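PDB 5DYN: putative peptidase from Bacteroides fragilis, which acts as a clostripain-family cysteine protease, represented here by its C-terminal part, and probably activates Bacteroides fragilis toxin by cleaving it. Local coordinates for residues 112-117 / 182-187; 131-136 / 166-171; 156-161 / 215-220. All coordinates share one frame; numbering follows the deposited sequence.

Contact 1. Residues 112-117 / 182-187; sequences GVAKMS and DKVMVY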
loop_
_atom_site.group_PDB
_atom_site.type_symbol
_atom_site.label_atom_id
_atom_site.label_comp_id
_atom_site.label_asym_id
_atom_site.label_seq_id
_atom_site.Cartn_x
_atom_site.Cartn_y
_atom_site.Cartn_z
ATOM N N GLY B 112 -3.748 -1.369 7.607
ATOM C CA GLY B 112 -5.157 -1.315 7.270
ATOM C C GLY B 112 -5.487 -2.139 6.041
ATOM O O GLY B 112 -4.643 -2.327 5.165
ATOM N N VAL B 113 -6.713 -2.645 5.975
ATOM C CA VAL B 113 -7.184 -3.325 4.775
ATOM C C VAL B 113 -8.461 -2.670 4.263
ATOM O O VAL B 113 -9.425 -2.498 5.008
ATOM C CB VAL B 113 -7.448 -4.819 5.020
ATOM C CG1 VAL B 113 -7.850 -5.499 3.724
ATOM C CG2 VAL B 113 -6.219 -5.482 5.592
ATOM N N ALA B 114 -8.461 -2.306 2.985
ATOM C CA ALA B 114 -9.596 -1.619 2.389
ATOM C C ALA B 114 -10.308 -2.503 1.372
ATOM O O ALA B 114 -9.669 -3.133 0.534
ATOM C CB ALA B 114 -9.141 -0.318 1.734
ATOM N N LYS B 115 -11.635 -2.542 1.455
ATOM C CA LYS B 115 -12.442 -3.273 0.483
ATOM C C LYS B 115 -12.625 -2.428 -0.777
ATOM O O LYS B 115 -13.328 -1.418 -0.763
ATOM C CB LYS B 115 -13.797 -3.651 1.089
ATOM C CG LYS B 115 -14.607 -4.633 0.254
ATOM C CD LYS B 115 -15.816 -5.156 1.024
ATOM C CE LYS B 115 -16.525 -6.261 0.253
ATOM N NZ LYS B 115 -17.595 -6.920 1.056
ATOM N N MET B 116 -11.982 -2.848 -1.862
ATOM C CA MET B 116 -11.949 -2.073 -3.101
ATOM C C MET B 116 -13.323 -1.853 -3.728
ATOM O O MET B 116 -13.577 -0.811 -4.330
ATOM C CB MET B 116 -11.041 -2.759 -4.122
ATOM C CG MET B 116 -9.586 -2.859 -3.709
ATOM S SD MET B 116 -8.715 -1.294 -3.870
ATOM C CE MET B 116 -7.125 -1.869 -4.455
ATOM N N SER B 117 -14.205 -2.839 -3.596
ATOM C CA SER B 117 -15.503 -2.793 -4.263
ATOM C C SER B 117 -16.394 -1.691 -3.705
ATOM O O SER B 117 -17.364 -1.288 -4.344
ATOM C CB SER B 117 -16.212 -4.146 -4.146
ATOM O OG SER B 117 -16.427 -4.495 -2.790
ATOM N N ASP B 182 -17.694 2.932 6.627
ATOM C CA ASP B 182 -17.612 1.741 7.466
ATOM C C ASP B 182 -17.466 0.467 6.637
ATOM O O ASP B 182 -16.917 -0.529 7.107
ATOM C CB ASP B 182 -18.845 1.635 8.366
ATOM C CG ASP B 182 -18.763 2.545 9.577
ATOM O OD1 ASP B 182 -17.644 2.971 9.929
ATOM O OD2 ASP B 182 -19.819 2.828 10.181
ATOM N N LYS B 183 -17.950 0.510 5.401
ATOM C CA LYS B 183 -17.915 -0.646 4.514
ATOM C C LYS B 183 -16.573 -0.785 3.789
ATOM O O LYS B 183 -16.361 -1.743 3.044
ATOM C CB LYS B 183 -19.048 -0.550 3.490
ATOM C CG LYS B 183 -20.442 -0.597 4.093
ATOM C CD LYS B 183 -21.461 0.003 3.138
ATOM C CE LYS B 183 -22.809 -0.688 3.258
ATOM N NZ LYS B 183 -23.679 -0.389 2.087
ATOM N N VAL B 184 -15.670 0.165 4.006
ATOM C CA VAL B 184 -14.406 0.186 3.277
ATOM C C VAL B 184 -13.270 -0.429 4.085
ATOM O O VAL B 184 -12.646 -1.401 3.652
ATOM C CB VAL B 184 -14.016 1.617 2.869
ATOM C CG1 VAL B 184 -12.673 1.617 2.146
ATOM C CG2 VAL B 184 -15.093 2.226 1.988
ATOM N N MET B 185 -12.995 0.138 5.256
ATOM C CA MET B 185 -11.923 -0.376 6.102
ATOM C C MET B 185 -12.392 -1.591 6.894
ATOM O O MET B 185 -13.135 -1.466 7.867
ATOM C CB MET B 185 -11.409 0.712 7.044
ATOM C CG MET B 185 -10.868 1.927 6.317
ATOM S SD MET B 185 -9.705 1.470 5.013
ATOM C CE MET B 185 -8.351 0.802 5.979
ATOM N N VAL B 186 -11.951 -2.768 6.465
ATOM C CA VAL B 186 -12.331 -4.010 7.119
ATOM C C VAL B 186 -11.316 -4.404 8.191
ATOM O O VAL B 186 -11.580 -5.273 9.021
ATOM C CB VAL B 186 -12.473 -5.152 6.099
ATOM C CG1 VAL B 186 -13.605 -4.849 5.131
ATOM C CG2 VAL B 186 -11.166 -5.360 5.350
ATOM N N TYR B 187 -10.154 -3.760 8.165
ATOM C CA TYR B 187 -9.127 -3.992 9.172
ATOM C C TYR B 187 -8.335 -2.718 9.423
ATOM O O TYR B 187 -7.946 -2.025 8.485
ATOM C CB TYR B 187 -8.182 -5.120 8.743
ATOM C CG TYR B 187 -7.130 -5.477 9.776
ATOM C CD1 TYR B 187 -5.943 -4.755 9.874
ATOM C CD2 TYR B 187 -7.318 -6.543 10.649
ATOM C CE1 TYR B 187 -4.982 -5.077 10.816
ATOM C CE2 TYR B 187 -6.359 -6.877 11.594
ATOM C CZ TYR B 187 -5.192 -6.139 11.671
ATOM O OH TYR B 187 -4.233 -6.461 12.606
HETATM O O HOH W 1 -18.383 -4.114 2.850
#
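With CG1 of Val-113 anti to its backbone N (chi1 -176°) and CG2 of Val-186 in the crowded position between N and the carbonyl carbon, Val-113 CG1 and Val-186 CG2 meet obliquely at 3.7 Å. They sit on a classic beta bulge, where Val-186 and Tyr-187 together face Val-113 and strand 110-115 pairs with the antiparallel strand 185-196 in the mixed central sheet. The evidence is a shared acceptor: Val-113 O takes Val-186 N at 2.9 Å, nearly along the C=O axis, and Tyr-187 N at a weak 3.5 Å. In return Val-113 N donates to Tyr-187 O at 2.9 Å, from above the carbonyl plane. Lys-115 N reaches a lone pair of Val-184 O at 2.7 Å, almost straight at 169°. Met-185, bent at chi2 and chi3, brings SD to 3.8 Å from Ala-114 CB and lays CE against Val-113 O at 3.6 Å. Val-113 and Tyr-187 share the sheet face that packs on helix 78-92, while Val-184 touches helix 119-127. At the far end a water donates to Lys-183 O at 3.1 Å and weakly accepts from Lys-115 NZ.

Contact 2. Residues 131-136 / 166-171; sequences PRYITG and QITAGN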
loop_
_atom_site.group_PDB
_atom_site.type_symbol
_atom_site.label_atom_id
_atom_site.label_comp_id
_atom_site.label_asym_id
_atom_site.label_seq_id
_atom_site.Cartn_x
_atom_site.Cartn_y
_atom_site.Cartn_z
ATOM N N PRO B 131 -18.559 19.457 -1.668
ATOM C CA PRO B 131 -18.944 20.776 -2.187
ATOM C C PRO B 131 -19.776 21.563 -1.184
ATOM O O PRO B 131 -19.706 22.788 -1.129
ATOM C CB PRO B 131 -19.778 20.443 -3.433
ATOM C CG PRO B 131 -19.451 19.024 -3.762
ATOM C CD PRO B 131 -19.168 18.368 -2.453
ATOM N N ARG B 132 -20.547 20.834 -0.389
ATOM C CA ARG B 132 -21.489 21.413 0.557
ATOM C C ARG B 132 -20.800 22.049 1.764
ATOM O O ARG B 132 -21.306 23.014 2.340
ATOM C CB ARG B 132 -22.468 20.327 1.009
ATOM C CG ARG B 132 -23.625 20.785 1.867
ATOM C CD ARG B 132 -24.698 19.707 1.878
ATOM N NE ARG B 132 -25.541 19.756 3.068
ATOM C CZ ARG B 132 -26.450 18.834 3.370
ATOM N NH1 ARG B 132 -26.629 17.793 2.568
ATOM N NH2 ARG B 132 -27.175 18.947 4.475
ATOM N N TYR B 133 -19.641 21.515 2.140
ATOM C CA TYR B 133 -18.954 21.970 3.346
ATOM C C TYR B 133 -17.613 22.631 3.054
ATOM O O TYR B 133 -16.902 23.037 3.970
ATOM C CB TYR B 133 -18.754 20.801 4.312
ATOM C CG TYR B 133 -20.036 20.344 4.963
ATOM C CD1 TYR B 133 -20.817 19.356 4.380
ATOM C CD2 TYR B 133 -20.474 20.911 6.153
ATOM C CE1 TYR B 133 -21.991 18.939 4.967
ATOM C CE2 TYR B 133 -21.647 20.502 6.748
ATOM C CZ TYR B 133 -22.404 19.514 6.150
ATOM O OH TYR B 133 -23.577 19.098 6.736
ATOM N N ILE B 134 -17.265 22.724 1.776
ATOM C CA ILE B 134 -16.052 23.420 1.363
ATOM C C ILE B 134 -16.413 24.390 0.244
ATOM O O ILE B 134 -16.166 24.128 -0.934
ATOM C CB ILE B 134 -14.954 22.444 0.895
ATOM C CG1 ILE B 134 -14.779 21.307 1.905
ATOM C CG2 ILE B 134 -13.636 23.179 0.684
ATOM C CD1 ILE B 134 -13.768 20.271 1.484
ATOM N N THR B 135 -17.017 25.510 0.626
ATOM C CA THR B 135 -17.545 26.465 -0.339
ATOM C C THR B 135 -16.518 27.526 -0.725
ATOM O O THR B 135 -16.629 28.147 -1.783
ATOM C CB THR B 135 -18.808 27.157 0.206
ATOM O OG1 THR B 135 -18.521 27.739 1.486
ATOM C CG2 THR B 135 -19.936 26.148 0.360
ATOM N N GLY B 136 -15.520 27.726 0.133
ATOM C CA GLY B 136 -14.478 28.708 -0.121
ATOM C C GLY B 136 -13.095 28.097 -0.261
ATOM O O GLY B 136 -12.914 26.896 -0.065
ATOM N N GLN B 166 -14.359 16.640 10.728
ATOM C CA GLN B 166 -13.999 18.016 11.044
ATOM C C GLN B 166 -14.884 19.015 10.300
ATOM O O GLN B 166 -15.472 19.912 10.908
ATOM C CB GLN B 166 -12.528 18.264 10.705
ATOM C CG GLN B 166 -11.971 19.588 11.205
ATOM C CD GLN B 166 -11.476 19.510 12.635
ATOM O OE1 GLN B 166 -12.145 18.956 13.508
ATOM N NE2 GLN B 166 -10.289 20.054 12.879
ATOM N N ILE B 167 -14.982 18.851 8.985
ATOM C CA ILE B 167 -15.683 19.819 8.149
ATOM C C ILE B 167 -17.199 19.731 8.295
ATOM O O ILE B 167 -17.913 20.678 7.968
ATOM C CB ILE B 167 -15.310 19.647 6.665
ATOM C CG1 ILE B 167 -15.833 18.316 6.124
ATOM C CG2 ILE B 167 -13.801 19.741 6.486
ATOM C CD1 ILE B 167 -15.554 18.117 4.653
ATOM N N THR B 168 -17.692 18.599 8.787
ATOM C CA THR B 168 -19.124 18.444 9.026
ATOM C C THR B 168 -19.455 18.584 10.506
ATOM O O THR B 168 -20.610 18.432 10.901
ATOM C CB THR B 168 -19.647 17.079 8.533
ATOM O OG1 THR B 168 -19.047 16.030 9.301
ATOM C CG2 THR B 168 -19.329 16.878 7.063
ATOM N N ALA B 169 -18.436 18.858 11.318
ATOM C CA ALA B 169 -18.590 18.967 12.766
ATOM C C ALA B 169 -19.304 17.747 13.345
ATOM O O ALA B 169 -20.008 17.846 14.349
ATOM C CB ALA B 169 -19.338 20.241 13.128
ATOM N N GLY B 170 -19.123 16.603 12.692
ATOM C CA GLY B 170 -19.752 15.365 13.106
ATOM C C GLY B 170 -21.269 15.399 13.119
ATOM O O GLY B 170 -21.894 14.741 13.950
ATOM N N ASN B 171 -21.872 16.153 12.204
ATOM C CA ASN B 171 -23.328 16.252 12.177
ATOM C C ASN B 171 -23.969 15.036 11.514
ATOM O O ASN B 171 -23.350 13.977 11.409
ATOM C CB ASN B 171 -23.779 17.539 11.475
ATOM C CG ASN B 171 -23.329 17.620 10.024
ATOM O OD1 ASN B 171 -22.874 16.639 9.438
ATOM N ND2 ASN B 171 -23.457 18.806 9.438
#
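The ring of Tyr-133 has the methyl of Thr-168 over the centre of one face: CG2 of Thr-168 stands 3.9 Å from the centroid of the Tyr-133 ring and 9° off its normal, a well-centred CH-pi contact. Beside it the carbonyl of Ile-167 comes in obliquely, with its O 3.1 Å from Tyr-133 CD2. The second flat group, the amide of Asn-171, meets the tyrosine tip to tip, the two planes 64° apart. Its ND2 donates to Tyr-133 OH at 2.7 Å, and the hydroxyl lies close to the amide plane. That same OH is also hydrogen-bonded to Asp-173 OD2, which in addition forms a salt bridge with Arg-132, so the phenol oxygen has two polar partners.

Each partner is itself fixed. OG1 of Thr-168, in the crowded position at chi1 65°, bonds back to Ile-164 O and thereby puts CG2 anti to the carbonyl carbon, turned to the ring. OD1 of Asn-171 caps Tyr-174 N at the start of the next helix, which sets the amide so that ND2 is presented to the tyrosine. At the root of the ring, by CB, the contact is apolar, Ile-167 CD1 lying 4.2 Å from both Tyr-133 CB and Ile-134 CD1.

Between Thr-168 and Asn-171 runs a type I' turn, closed by Asn-171 N on Thr-168 O at 2.9 Å. Ala-169, at positive phi, is the first residue after helix 160-167 to leave helical backbone angles. The arrangement is that of a Schellman C-cap followed directly by an Asn N-cap, a tight junction between helices 160-167 and 172-182, with the end of helix 130-133 packed against it chiefly through Tyr-133, and Ile-134 adding an apolar contact.

Contact 3. Residues 156-161 / 215-220; sequences YYYDLD and IPRMSA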
loop_
_atom_site.group_PDB
_atom_site.type_symbol
_atom_site.label_atom_id
_atom_site.label_comp_id
_atom_site.label_asym_id
_atom_site.label_seq_id
_atom_site.Cartn_x
_atom_site.Cartn_y
_atom_site.Cartn_z
ATOM N N TYR B 156 1.538 15.345 3.593
ATOM C CA TYR B 156 0.685 14.949 2.476
ATOM C C TYR B 156 -0.595 14.238 2.891
ATOM O O TYR B 156 -1.645 14.443 2.290
ATOM C CB TYR B 156 1.452 14.029 1.525
ATOM C CG TYR B 156 2.609 14.670 0.796
ATOM C CD1 TYR B 156 2.686 16.048 0.639
ATOM C CD2 TYR B 156 3.620 13.888 0.252
ATOM C CE1 TYR B 156 3.747 16.630 -0.037
ATOM C CE2 TYR B 156 4.682 14.457 -0.423
ATOM C CZ TYR B 156 4.742 15.826 -0.566
ATOM O OH TYR B 156 5.803 16.385 -1.239
ATOM N N TYR B 157 -0.502 13.390 3.908
ATOM C CA TYR B 157 -1.565 12.431 4.181
ATOM C C TYR B 157 -2.260 12.656 5.519
ATOM O O TYR B 157 -1.630 12.609 6.575
ATOM C CB TYR B 157 -1.000 11.010 4.126
ATOM C CG TYR B 157 -0.024 10.802 2.993
ATOM C CD1 TYR B 157 -0.471 10.608 1.691
ATOM C CD2 TYR B 157 1.347 10.812 3.221
ATOM C CE1 TYR B 157 0.420 10.427 0.648
ATOM C CE2 TYR B 157 2.245 10.633 2.185
ATOM C CZ TYR B 157 1.775 10.439 0.901
ATOM O OH TYR B 157 2.664 10.258 -0.131
ATOM N N TYR B 158 -3.566 12.896 5.460
ATOM C CA TYR B 158 -4.388 13.024 6.657
ATOM C C TYR B 158 -5.454 11.940 6.682
ATOM O O TYR B 158 -5.809 11.386 5.644
ATOM C CB TYR B 158 -5.051 14.396 6.718
ATOM C CG TYR B 158 -4.103 15.536 6.986
ATOM C CD1 TYR B 158 -3.407 16.143 5.949
ATOM C CD2 TYR B 158 -3.911 16.017 8.276
ATOM C CE1 TYR B 158 -2.542 17.196 6.190
ATOM C CE2 TYR B 158 -3.051 17.068 8.526
ATOM C CZ TYR B 158 -2.368 17.653 7.481
ATOM O OH TYR B 158 -1.509 18.698 7.724
ATOM N N ASP B 159 -5.971 11.641 7.867
ATOM C CA ASP B 159 -7.026 10.647 7.988
ATOM C C ASP B 159 -8.319 11.155 7.354
ATOM O O ASP B 159 -8.825 12.213 7.721
ATOM C CB ASP B 159 -7.257 10.283 9.452
ATOM C CG ASP B 159 -8.288 9.192 9.618
ATOM O OD1 ASP B 159 -7.943 8.011 9.396
ATOM O OD2 ASP B 159 -9.444 9.515 9.964
ATOM N N LEU B 160 -8.844 10.395 6.396
ATOM C CA LEU B 160 -10.033 10.796 5.651
ATOM C C LEU B 160 -11.255 10.957 6.547
ATOM O O LEU B 160 -11.972 11.956 6.461
ATOM C CB LEU B 160 -10.332 9.782 4.544
ATOM C CG LEU B 160 -11.640 9.983 3.774
ATOM C CD1 LEU B 160 -11.609 11.282 2.991
ATOM C CD2 LEU B 160 -11.911 8.802 2.853
ATOM N N ASP B 161 -11.486 9.973 7.408
ATOM C CA ASP B 161 -12.653 9.987 8.280
ATOM C C ASP B 161 -12.658 11.185 9.227
ATOM O O ASP B 161 -13.684 11.844 9.394
ATOM C CB ASP B 161 -12.730 8.692 9.086
ATOM C CG ASP B 161 -13.802 8.740 10.156
ATOM O OD1 ASP B 161 -14.980 8.488 9.824
ATOM O OD2 ASP B 161 -13.466 9.031 11.325
ATOM N N ILE B 215 -5.167 16.845 1.375
ATOM C CA ILE B 215 -5.879 18.076 1.679
ATOM C C ILE B 215 -5.127 19.241 1.051
ATOM O O ILE B 215 -3.928 19.400 1.280
ATOM C CB ILE B 215 -6.027 18.310 3.199
ATOM C CG1 ILE B 215 -6.741 17.133 3.866
ATOM C CG2 ILE B 215 -6.782 19.602 3.466
ATOM C CD1 ILE B 215 -6.866 17.262 5.362
ATOM N N PRO B 216 -5.827 20.042 0.233
ATOM C CA PRO B 216 -5.239 21.222 -0.409
ATOM C C PRO B 216 -4.674 22.216 0.605
ATOM O O PRO B 216 -5.152 22.301 1.737
ATOM C CB PRO B 216 -6.419 21.827 -1.174
ATOM C CG PRO B 216 -7.317 20.674 -1.440
ATOM C CD PRO B 216 -7.207 19.805 -0.220
ATOM N N ARG B 217 -3.657 22.961 0.187
ATOM C CA ARG B 217 -2.971 23.901 1.060
ATOM C C ARG B 217 -2.424 25.049 0.225
ATOM O O ARG B 217 -1.973 24.843 -0.902
ATOM C CB ARG B 217 -1.842 23.199 1.817
ATOM C CG ARG B 217 -0.768 22.657 0.887
ATOM C CD ARG B 217 -0.168 21.375 1.400
ATOM N NE ARG B 217 -1.181 20.355 1.640
ATOM C CZ ARG B 217 -0.946 19.237 2.315
ATOM N NH1 ARG B 217 0.265 19.011 2.803
ATOM N NH2 ARG B 217 -1.913 18.352 2.504
ATOM N N MET B 218 -2.475 26.256 0.777
ATOM C CA MET B 218 -2.022 27.451 0.072
ATOM C C MET B 218 -0.552 27.359 -0.332
ATOM O O MET B 218 -0.145 27.906 -1.355
ATOM C CB MET B 218 -2.241 28.695 0.940
ATOM C CG MET B 218 -3.698 29.073 1.146
ATOM S SD MET B 218 -4.523 29.519 -0.392
ATOM C CE MET B 218 -6.176 29.868 0.200
ATOM N N SER B 219 0.235 26.653 0.474
ATOM C CA SER B 219 1.678 26.596 0.275
ATOM C C SER B 219 2.084 25.789 -0.956
ATOM O O SER B 219 3.164 25.995 -1.506
ATOM C CB SER B 219 2.358 26.007 1.514
ATOM O OG SER B 219 1.877 24.701 1.787
ATOM N N ALA B 220 1.224 24.872 -1.387
ATOM C CA ALA B 220 1.591 23.946 -2.456
ATOM C C ALA B 220 0.605 23.961 -3.625
ATOM O O ALA B 220 -0.104 22.978 -3.853
ATOM C CB ALA B 220 1.716 22.532 -1.894
#
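Arg-217, Tyr-158 and Ile-215 bury the most surface here, and the arginine sets the geometry. Its CG takes the crowded position between backbone N and carbonyl carbon (chi1 63°), and further bends at chi2 and chi3 fold the guanidinium back onto its own segment. There it grips Ile-215 O side-on with two nitrogens: NH2 of Arg-217 to Ile-215 O at 2.6 Å, on a lone pair, and NE to the same O at 2.9 Å, nearly along the C=O axis. The acceptor lies 1° out of the guanidinium plane, so the flat group is fixed in rotation. NH1 is thereby directed to Gln-155 O, just ahead of residues 156-161, and this bond ties the arginine to the other side.

Toward Tyr-158 the approach is tip to tip, with Arg-217 NH2 3.9 Å from Tyr-158 CE1 and the planes 68° apart. The nitrogen sits at the ring edge, which argues against a cation-pi stack. Arg-217 NH1 likewise stands at the edge of the Tyr-156 ring.

Ile-215 supplies the apolar half. With its chain extended beyond CG1, it sends CD1 across the root of Tyr-158 at about a right angle, 3.6 Å from Tyr-158 CG and 3.7 Å from Tyr-158 CB.

Nearby, Tyr-157 stacks with Phe-34, and its OH is hydrogen-bonded to Glu-120 of the other protein chain. Strand 158-159 pairs antiparallel with strand 212-213, Tyr-158 bonding to Thr-213 through the backbone. Leu-160 starts helix 160-167 against helix 172-182, while the type I turn from Arg-217 to Ala-220 leads into helix 221-227, whose Asn-224 donates to Arg-217 O.

Followed from the N terminus, the chain leaves the central sheet at strand 110-115 and returns to it at strand 185-196, and contact 1 closes that long excursion, about half of it helical. Contact 2 is nested inside it, joining helix 130-133 to the end of helix 160-167. Contact 3 starts within both loops, at strand 158-159, but ends beyond them at residues 215-220, so it crosses contacts 1 and 2. Contacts 2 and 3 share helix 160-167 and lie on the same side of the chain's centre, about 15 Å apart between centres; contact 1 lies opposite contact 3, about 21 Å away between centres. Together they tie the sheet to the helical region and the later loop.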